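Local coordinates for A rubisco-like protein (Burkholderia fungorum, PDB 3NWR) that is a rubisco-like protein, related to the rubisco large chain and probably a lyase, whose substrate is not established, at residues Met299-Ala303 with Ser335-Cys339; Asp314-Gly320 with Val351-Ser356. All coordinates share one frame; numbering follows the deposited sequence.

Contact 1 (Met299-Ala303 with Ser335-Cys339); sequences MSFQA and SARDC
The first turn of helix 301-309 meets the C-terminal part of helix 329-340 through two pairs of residues, F301 with S335 and Q302 with D338, each with CA atoms 6.1 Å apart. Across the gap F301 is the largest contributor: with CG anti to the backbone N (chi1 -172°), its ring swings from its helix toward the other, and S335 CB sits over one face, 3.8 Å from the F301 ring centroid, as a CH-pi contact offset toward the rim. S335 OG lies against the root of the same side chain, 3.3 Å from F301 CB, while its hydrogen bond goes back to E331 O one turn earlier. The ring edge meets two other residues of helix 329-340: D338 OD2 lies in the ring plane, 3.6 Å from F301 CD2, and C339 SG makes a sulfur-aromatic contact at the edge. Q302 and D338 cross at about a right angle, amide and carboxylate planes nearly perpendicular, and touch through Q302 CG and D338 OD1 at 3.6 Å. Two waters span this pair. Each donates to one D338 carboxylate oxygen at 2.7 Å, one accepting weakly from Q302 NE2 and the other weakly from Q302 N; thus both oxygens are bound. Q302 OE1 turns elsewhere, to L132 N of strand 126-133. Such side-by-side packing of consecutive helices outside a parallel sheet, with F301 and C339 both reaching M316 on the strand beneath, is characteristic of the TIM-barrel catalytic domain of the rubisco family.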
ATOM      1  N   MET A 299       8.154  -6.162  -2.654  1.00 11.61           N
ATOM      2  CA  MET A 299       9.049  -5.759  -1.583  1.00 12.83           C
ATOM      3  C   MET A 299       9.305  -6.921  -0.636  1.00 14.19           C
ATOM      4  O   MET A 299       8.364  -7.491  -0.079  1.00 12.77           O
ATOM      5  CB  MET A 299       8.425  -4.589  -0.817  1.00 15.32           C
ATOM      6  CG  MET A 299       9.405  -3.757  -0.050  1.00 17.77           C
ATOM      7  SD  MET A 299       8.552  -2.373   0.747  1.00 19.29           S
ATOM      8  CE  MET A 299       7.788  -1.518  -0.614  1.00 23.45           C
ATOM      9  N   SER A 300      10.574  -7.288  -0.463  1.00 12.06           N
ATOM     10  CA  SER A 300      10.938  -8.264   0.566  1.00 11.94           C
ATOM     11  C   SER A 300      10.784  -7.645   1.952  1.00 12.02           C
ATOM     12  O   SER A 300      10.753  -6.412   2.108  1.00 12.98           O
ATOM     13  CB  SER A 300      12.382  -8.740   0.387  1.00 15.53           C
ATOM     14  OG  SER A 300      12.559  -9.317  -0.893  1.00 16.20           O
ATOM     15  N   PHE A 301      10.704  -8.493   2.968  1.00 12.18           N
ATOM     16  CA  PHE A 301      10.365  -7.997   4.298  1.00 11.93           C
ATOM     17  C   PHE A 301      11.421  -7.043   4.856  1.00 12.30           C
ATOM     18  O   PHE A 301      11.089  -6.080   5.524  1.00 11.81           O
ATOM     19  CB  PHE A 301      10.111  -9.157   5.273  1.00 11.99           C
ATOM     20  CG  PHE A 301       9.564  -8.726   6.610  1.00 11.06           C
ATOM     21  CD1 PHE A 301       8.206  -8.466   6.781  1.00 13.52           C
ATOM     22  CD2 PHE A 301      10.408  -8.602   7.696  1.00 12.12           C
ATOM     23  CE1 PHE A 301       7.707  -8.077   8.035  1.00 12.81           C
ATOM     24  CE2 PHE A 301       9.922  -8.221   8.942  1.00 12.41           C
ATOM     25  CZ  PHE A 301       8.565  -7.960   9.108  1.00 13.68           C
ATOM     26  N   GLN A 302      12.700  -7.304   4.597  1.00 13.83           N
ATOM     27  CA  GLN A 302      13.748  -6.444   5.158  1.00 13.42           C
ATOM     28  C   GLN A 302      13.483  -4.976   4.829  1.00 12.04           C
ATOM     29  O   GLN A 302      13.559  -4.101   5.703  1.00 12.55           O
ATOM     30  CB  GLN A 302      15.119  -6.867   4.625  1.00 14.72           C
ATOM     31  CG  GLN A 302      16.302  -6.389   5.442  1.00 14.92           C
ATOM     32  CD  GLN A 302      16.535  -4.897   5.354  1.00 17.10           C
ATOM     33  OE1 GLN A 302      16.201  -4.242   4.357  1.00 14.67           O
ATOM     34  NE2 GLN A 302      17.110  -4.340   6.416  1.00 24.02           N
ATOM     35  N   ALA A 303      13.168  -4.716   3.562  1.00 12.40           N
ATOM     36  CA  ALA A 303      12.895  -3.358   3.110  1.00 11.70           C
ATOM     37  C   ALA A 303      11.576  -2.837   3.697  1.00 12.66           C
ATOM     38  O   ALA A 303      11.507  -1.713   4.205  1.00 12.65           O
ATOM     39  CB  ALA A 303      12.861  -3.298   1.586  1.00 12.35           C
ATOM     40  N   SER A 335      12.473 -12.846   8.568  1.00 14.14           N
ATOM     41  CA  SER A 335      11.663 -11.682   8.938  1.00 13.13           C
ATOM     42  C   SER A 335      11.728 -11.439  10.447  1.00 12.79           C
ATOM     43  O   SER A 335      11.862 -10.298  10.902  1.00 13.33           O
ATOM     44  CB  SER A 335      10.220 -11.868   8.460  1.00 12.20           C
ATOM     45  OG  SER A 335      10.167 -11.945   7.035  1.00 14.11           O
ATOM     46  N   ALA A 336      11.665 -12.515  11.223  1.00 12.57           N
ATOM     47  CA  ALA A 336      11.823 -12.400  12.667  1.00 13.18           C
ATOM     48  C   ALA A 336      13.190 -11.815  13.003  1.00 13.41           C
ATOM     49  O   ALA A 336      13.316 -10.917  13.837  1.00 13.41           O
ATOM     50  CB  ALA A 336      11.650 -13.752  13.333  1.00 13.11           C
ATOM     51  N   ARG A 337      14.221 -12.305  12.326  1.00 14.32           N
ATOM     52  CA  ARG A 337      15.562 -11.819  12.589  1.00 13.88           C
ATOM     53  C   ARG A 337      15.719 -10.347  12.207  1.00 15.01           C
ATOM     54  O   ARG A 337      16.429  -9.592  12.886  1.00 15.63           O
ATOM     55  CB  ARG A 337      16.595 -12.732  11.923  1.00 15.16           C
ATOM     56  CG  ARG A 337      16.616 -14.094  12.606  1.00 16.66           C
ATOM     57  CD  ARG A 337      17.587 -15.077  11.978  1.00 19.60           C
ATOM     58  NE  ARG A 337      17.620 -16.308  12.760  1.00 21.70           N
ATOM     59  CZ  ARG A 337      18.221 -17.427  12.377  1.00 27.24           C
ATOM     60  NH1 ARG A 337      18.842 -17.485  11.204  1.00 28.82           N
ATOM     61  NH2 ARG A 337      18.194 -18.493  13.167  1.00 26.01           N
ATOM     62  N   ASP A 338      15.023  -9.933  11.152  1.00 13.42           N
ATOM     63  CA  ASP A 338      15.006  -8.518  10.771  1.00 15.38           C
ATOM     64  C   ASP A 338      14.504  -7.647  11.925  1.00 13.68           C
ATOM     65  O   ASP A 338      15.091  -6.604  12.239  1.00 13.58           O
ATOM     66  CB  ASP A 338      14.110  -8.287   9.548  1.00 13.97           C
ATOM     67  CG  ASP A 338      14.738  -8.751   8.246  1.00 15.71           C
ATOM     68  OD1 ASP A 338      15.992  -8.775   8.137  1.00 16.94           O
ATOM     69  OD2 ASP A 338      13.964  -9.063   7.309  1.00 17.28           O
ATOM     70  N   CYS A 339      13.414  -8.074  12.554  1.00 13.06           N
ATOM     71  CA  CYS A 339      12.799  -7.323  13.649  1.00 13.26           C
ATOM     72  C   CYS A 339      13.780  -7.043  14.776  1.00 15.51           C
ATOM     73  O   CYS A 339      13.759  -5.965  15.386  1.00 15.05           O
ATOM     74  CB  CYS A 339      11.586  -8.069  14.203  1.00 12.80           C
ATOM     75  SG  CYS A 339      10.175  -8.137  13.086  1.00 14.97           S
TER
HETATM   76  O   HOH W   1      17.531  -6.633   8.883  1.00 20.06           O
HETATM   77  O   HOH W   2      13.669 -10.174   4.905  1.00 23.55           O

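Contact 2 (Asp314-Gly320 with Val351-Ser356); sequences DHMHVHG and VLPAFS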
ATOM      1  N   ASP A 314       5.764  -0.611  17.232  1.00 10.89           N
ATOM      2  CA  ASP A 314       6.427  -1.350  18.302  1.00 10.87           C
ATOM      3  C   ASP A 314       6.504  -2.848  18.038  1.00 11.29           C
ATOM      4  O   ASP A 314       7.420  -3.512  18.522  1.00 12.64           O
ATOM      5  CB  ASP A 314       5.675  -1.122  19.612  1.00 11.37           C
ATOM      6  CG  ASP A 314       5.821   0.286  20.116  1.00 13.57           C
ATOM      7  OD1 ASP A 314       6.972   0.688  20.373  1.00 13.11           O
ATOM      8  OD2 ASP A 314       4.793   0.990  20.253  1.00 13.15           O
ATOM      9  N   HIS A 315       5.515  -3.372  17.317  1.00 11.65           N
ATOM     10  CA  HIS A 315       5.440  -4.787  16.968  1.00 12.16           C
ATOM     11  C   HIS A 315       5.270  -4.930  15.467  1.00 12.84           C
ATOM     12  O   HIS A 315       4.589  -4.119  14.837  1.00 13.45           O
ATOM     13  CB  HIS A 315       4.208  -5.452  17.572  1.00 11.30           C
ATOM     14  CG  HIS A 315       4.069  -5.318  19.057  1.00 11.55           C
ATOM     15  ND1 HIS A 315       2.914  -5.684  19.712  1.00 12.52           N
ATOM     16  CD2 HIS A 315       4.926  -4.887  20.014  1.00 12.67           C
ATOM     17  CE1 HIS A 315       3.065  -5.481  21.012  1.00 11.85           C
ATOM     18  NE2 HIS A 315       4.279  -5.001  21.220  1.00 12.60           N
ATOM     19  N   MET A 316       5.844  -5.991  14.898  1.00 12.85           N
ATOM     20  CA  MET A 316       5.591  -6.348  13.504  1.00 12.48           C
ATOM     21  C   MET A 316       5.272  -7.829  13.380  1.00 12.94           C
ATOM     22  O   MET A 316       5.876  -8.657  14.067  1.00 13.69           O
ATOM     23  CB  MET A 316       6.806  -6.039  12.618  1.00 13.69           C
ATOM     24  CG  MET A 316       7.026  -4.549  12.334  1.00 12.71           C
ATOM     25  SD  MET A 316       5.837  -3.812  11.169  1.00 12.70           S
ATOM     26  CE  MET A 316       6.417  -4.449   9.585  1.00 13.78           C
ATOM     27  N   HIS A 317       4.340  -8.158  12.489  1.00 12.05           N
ATOM     28  CA  HIS A 317       3.974  -9.541  12.224  1.00 12.27           C
ATOM     29  C   HIS A 317       4.914 -10.210  11.237  1.00 11.88           C
ATOM     30  O   HIS A 317       5.308  -9.600  10.224  1.00 12.47           O
ATOM     31  CB  HIS A 317       2.550  -9.607  11.688  1.00 11.35           C
ATOM     32  CG  HIS A 317       1.519  -9.574  12.760  1.00 13.01           C
ATOM     33  ND1 HIS A 317       0.847 -10.703  13.168  1.00 16.04           N
ATOM     34  CD2 HIS A 317       1.064  -8.559  13.533  1.00 13.41           C
ATOM     35  CE1 HIS A 317       0.013 -10.385  14.145  1.00 18.13           C
ATOM     36  NE2 HIS A 317       0.128  -9.090  14.385  1.00 13.10           N
ATOM     37  N   VAL A 318       5.230 -11.474  11.517  1.00 11.07           N
ATOM     38  CA  VAL A 318       6.120 -12.262  10.670  1.00 13.62           C
ATOM     39  C   VAL A 318       5.494 -13.572  10.196  1.00 12.30           C
ATOM     40  O   VAL A 318       6.159 -14.377   9.540  1.00 14.42           O
ATOM     41  CB  VAL A 318       7.452 -12.574  11.386  1.00 12.19           C
ATOM     42  CG1 VAL A 318       8.158 -11.284  11.768  1.00 13.51           C
ATOM     43  CG2 VAL A 318       7.236 -13.451  12.621  1.00 13.70           C
ATOM     44  N   HIS A 319       4.211 -13.750  10.485  1.00 12.18           N
ATOM     45  CA  HIS A 319       3.502 -15.001  10.247  1.00 12.60           C
ATOM     46  C   HIS A 319       4.167 -16.113  11.054  1.00 14.00           C
ATOM     47  O   HIS A 319       4.620 -15.829  12.158  1.00 14.05           O
ATOM     48  CB  HIS A 319       3.274 -15.245   8.753  1.00 15.86           C
ATOM     49  CG  HIS A 319       2.268 -14.295   8.173  1.00 17.03           C
ATOM     50  ND1 HIS A 319       1.817 -14.371   6.873  1.00 17.75           N
ATOM     51  CD2 HIS A 319       1.614 -13.249   8.738  1.00 17.30           C
ATOM     52  CE1 HIS A 319       0.933 -13.411   6.658  1.00 18.62           C
ATOM     53  NE2 HIS A 319       0.790 -12.716   7.775  1.00 17.83           N
ATOM     54  N   GLY A 320       4.209 -17.355  10.584  1.00 14.20           N
ATOM     55  CA  GLY A 320       4.631 -18.404  11.504  1.00 15.55           C
ATOM     56  C   GLY A 320       5.256 -19.632  10.894  1.00 15.79           C
ATOM     57  O   GLY A 320       4.957 -19.987   9.756  1.00 16.44           O
ATOM     58  N   VAL A 351      12.141  -4.129  17.137  1.00 14.73           N
ATOM     59  CA  VAL A 351      10.713  -4.262  17.398  1.00 14.01           C
ATOM     60  C   VAL A 351      10.402  -5.709  17.754  1.00 13.59           C
ATOM     61  O   VAL A 351      11.197  -6.618  17.493  1.00 14.34           O
ATOM     62  CB  VAL A 351       9.849  -3.794  16.201  1.00 12.40           C
ATOM     63  CG1 VAL A 351      10.074  -2.303  15.938  1.00 14.62           C
ATOM     64  CG2 VAL A 351      10.135  -4.633  14.952  1.00 14.53           C
ATOM     65  N   LEU A 352       9.237  -5.914  18.349  1.00 11.82           N
ATOM     66  CA  LEU A 352       8.830  -7.233  18.805  1.00 13.17           C
ATOM     67  C   LEU A 352       8.186  -8.005  17.663  1.00 12.97           C
ATOM     68  O   LEU A 352       7.183  -7.556  17.107  1.00 13.76           O
ATOM     69  CB  LEU A 352       7.830  -7.087  19.949  1.00 13.63           C
ATOM     70  CG  LEU A 352       7.404  -8.364  20.675  1.00 13.16           C
ATOM     71  CD1 LEU A 352       8.546  -8.950  21.505  1.00 14.96           C
ATOM     72  CD2 LEU A 352       6.197  -8.065  21.560  1.00 13.67           C
ATOM     73  N   PRO A 353       8.748  -9.169  17.293  1.00 11.74           N
ATOM     74  CA  PRO A 353       8.109  -9.966  16.245  1.00 11.85           C
ATOM     75  C   PRO A 353       6.910 -10.726  16.792  1.00 13.04           C
ATOM     76  O   PRO A 353       6.962 -11.263  17.912  1.00 13.30           O
ATOM     77  CB  PRO A 353       9.220 -10.934  15.807  1.00 11.79           C
ATOM     78  CG  PRO A 353      10.033 -11.136  17.062  1.00 12.94           C
ATOM     79  CD  PRO A 353      10.010  -9.773  17.763  1.00 14.10           C
ATOM     80  N   ALA A 354       5.827 -10.726  16.025  1.00 11.59           N
ATOM     81  CA  ALA A 354       4.628 -11.470  16.361  1.00 11.19           C
ATOM     82  C   ALA A 354       4.461 -12.651  15.413  1.00 14.50           C
ATOM     83  O   ALA A 354       4.286 -12.484  14.204  1.00 13.17           O
ATOM     84  CB  ALA A 354       3.393 -10.559  16.329  1.00 13.12           C
ATOM     85  N   PHE A 355       4.557 -13.851  15.972  1.00 12.70           N
ATOM     86  CA  PHE A 355       4.385 -15.072  15.202  1.00 11.40           C
ATOM     87  C   PHE A 355       2.941 -15.507  15.286  1.00 12.35           C
ATOM     88  O   PHE A 355       2.339 -15.457  16.364  1.00 14.15           O
ATOM     89  CB  PHE A 355       5.244 -16.186  15.799  1.00 11.88           C
ATOM     90  CG  PHE A 355       6.722 -15.975  15.618  1.00 11.54           C
ATOM     91  CD1 PHE A 355       7.401 -16.607  14.579  1.00 13.72           C
ATOM     92  CD2 PHE A 355       7.436 -15.169  16.498  1.00 12.29           C
ATOM     93  CE1 PHE A 355       8.765 -16.423  14.411  1.00 13.90           C
ATOM     94  CE2 PHE A 355       8.797 -14.978  16.341  1.00 13.38           C
ATOM     95  CZ  PHE A 355       9.467 -15.604  15.299  1.00 13.67           C
ATOM     96  N   SER A 356       2.387 -15.963  14.165  1.00 13.05           N
ATOM     97  CA  SER A 356       1.004 -16.421  14.146  1.00 12.56           C
ATOM     98  C   SER A 356       0.748 -17.388  13.002  1.00 16.12           C
ATOM     99  O   SER A 356       1.583 -17.533  12.109  1.00 19.06           O
ATOM    100  CB  SER A 356       0.065 -15.228  13.989  1.00 15.95           C
ATOM    101  OG  SER A 356       0.179 -14.706  12.677  1.00 18.04           O
TER
HETATM  102  O   HOH W   3       2.206 -12.954  12.455  1.00 14.37           O
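H317 CG stands anti to the carbonyl carbon (chi1 -83°), and with chi2 at -103° the imidazole turns one face to A354, whose CB lies over the ring centre, 3.9 Å from the H317 centroid. On the same face of the sheet H315 and L352 run side by side; L352 has CG anti to its N (chi1 -173°), which brings CD2 over the rim of the H315 ring as a second CH-pi contact. P353 and F355 lie on the face opposite H317. There V318 CG2, set between its backbone N and carbonyl carbon, crosses to one face of the F355 ring, 3.7 Å from F355 CD1, while V318 CG1 lies beside P353 CB. Between these two layers of side chains strands 315-319 and 352-355 run parallel. L352 N bonds to D314 O and M316 N to L352 O, both at 3.0 Å; A354 N then reaches M316 O at 2.8 Å and V318 N reaches A354 O at 3.0 Å. The regular alternation breaks at H319, whose carbonyl takes S356 N from well above its plane. One water fills the break: it donates to A354 O, accepts from H319 N, and is bound to H317 ND1 and S356 OG, each at 2.7 Å. The H317 imidazole is gripped at both nitrogens, since H317 NE2 bonds to H282 NE2 on the neighbouring strand, where H315 ND1 meets H282 ND1. H315 and H317 are thus linked through H282, probably facing the barrel interior, whereas F355 faces V332 and A336 of the covering helix. Two parallel neighbouring strands joined through helix 329-340 make a beta-alpha-beta crossover, the repeating unit of the TIM barrel in rubisco-like catalytic domains.

How the contacts relate
Going from the N-terminal side, helix 301-309 is followed by strand 315-319, helix 329-340 and strand 352-355. Contact 1 closes the loop between helices 301-309 and 329-340, spanning strand 315-319; contact 2 closes the loop between strands 315-319 and 352-355, spanning helix 329-340. Their segments alternate, so the two loops cross. Their centres lie 10 Å apart, and the layers touch directly: A336 CB packs on F355 CZ at 3.5 Å, and F301 CE1 approaches H317 O at 3.6 Å. A probable hydrogen bond joins C339 O to V351 N. Together they tie two consecutive helices of the barrel's outer layer to two adjacent strands of its wall.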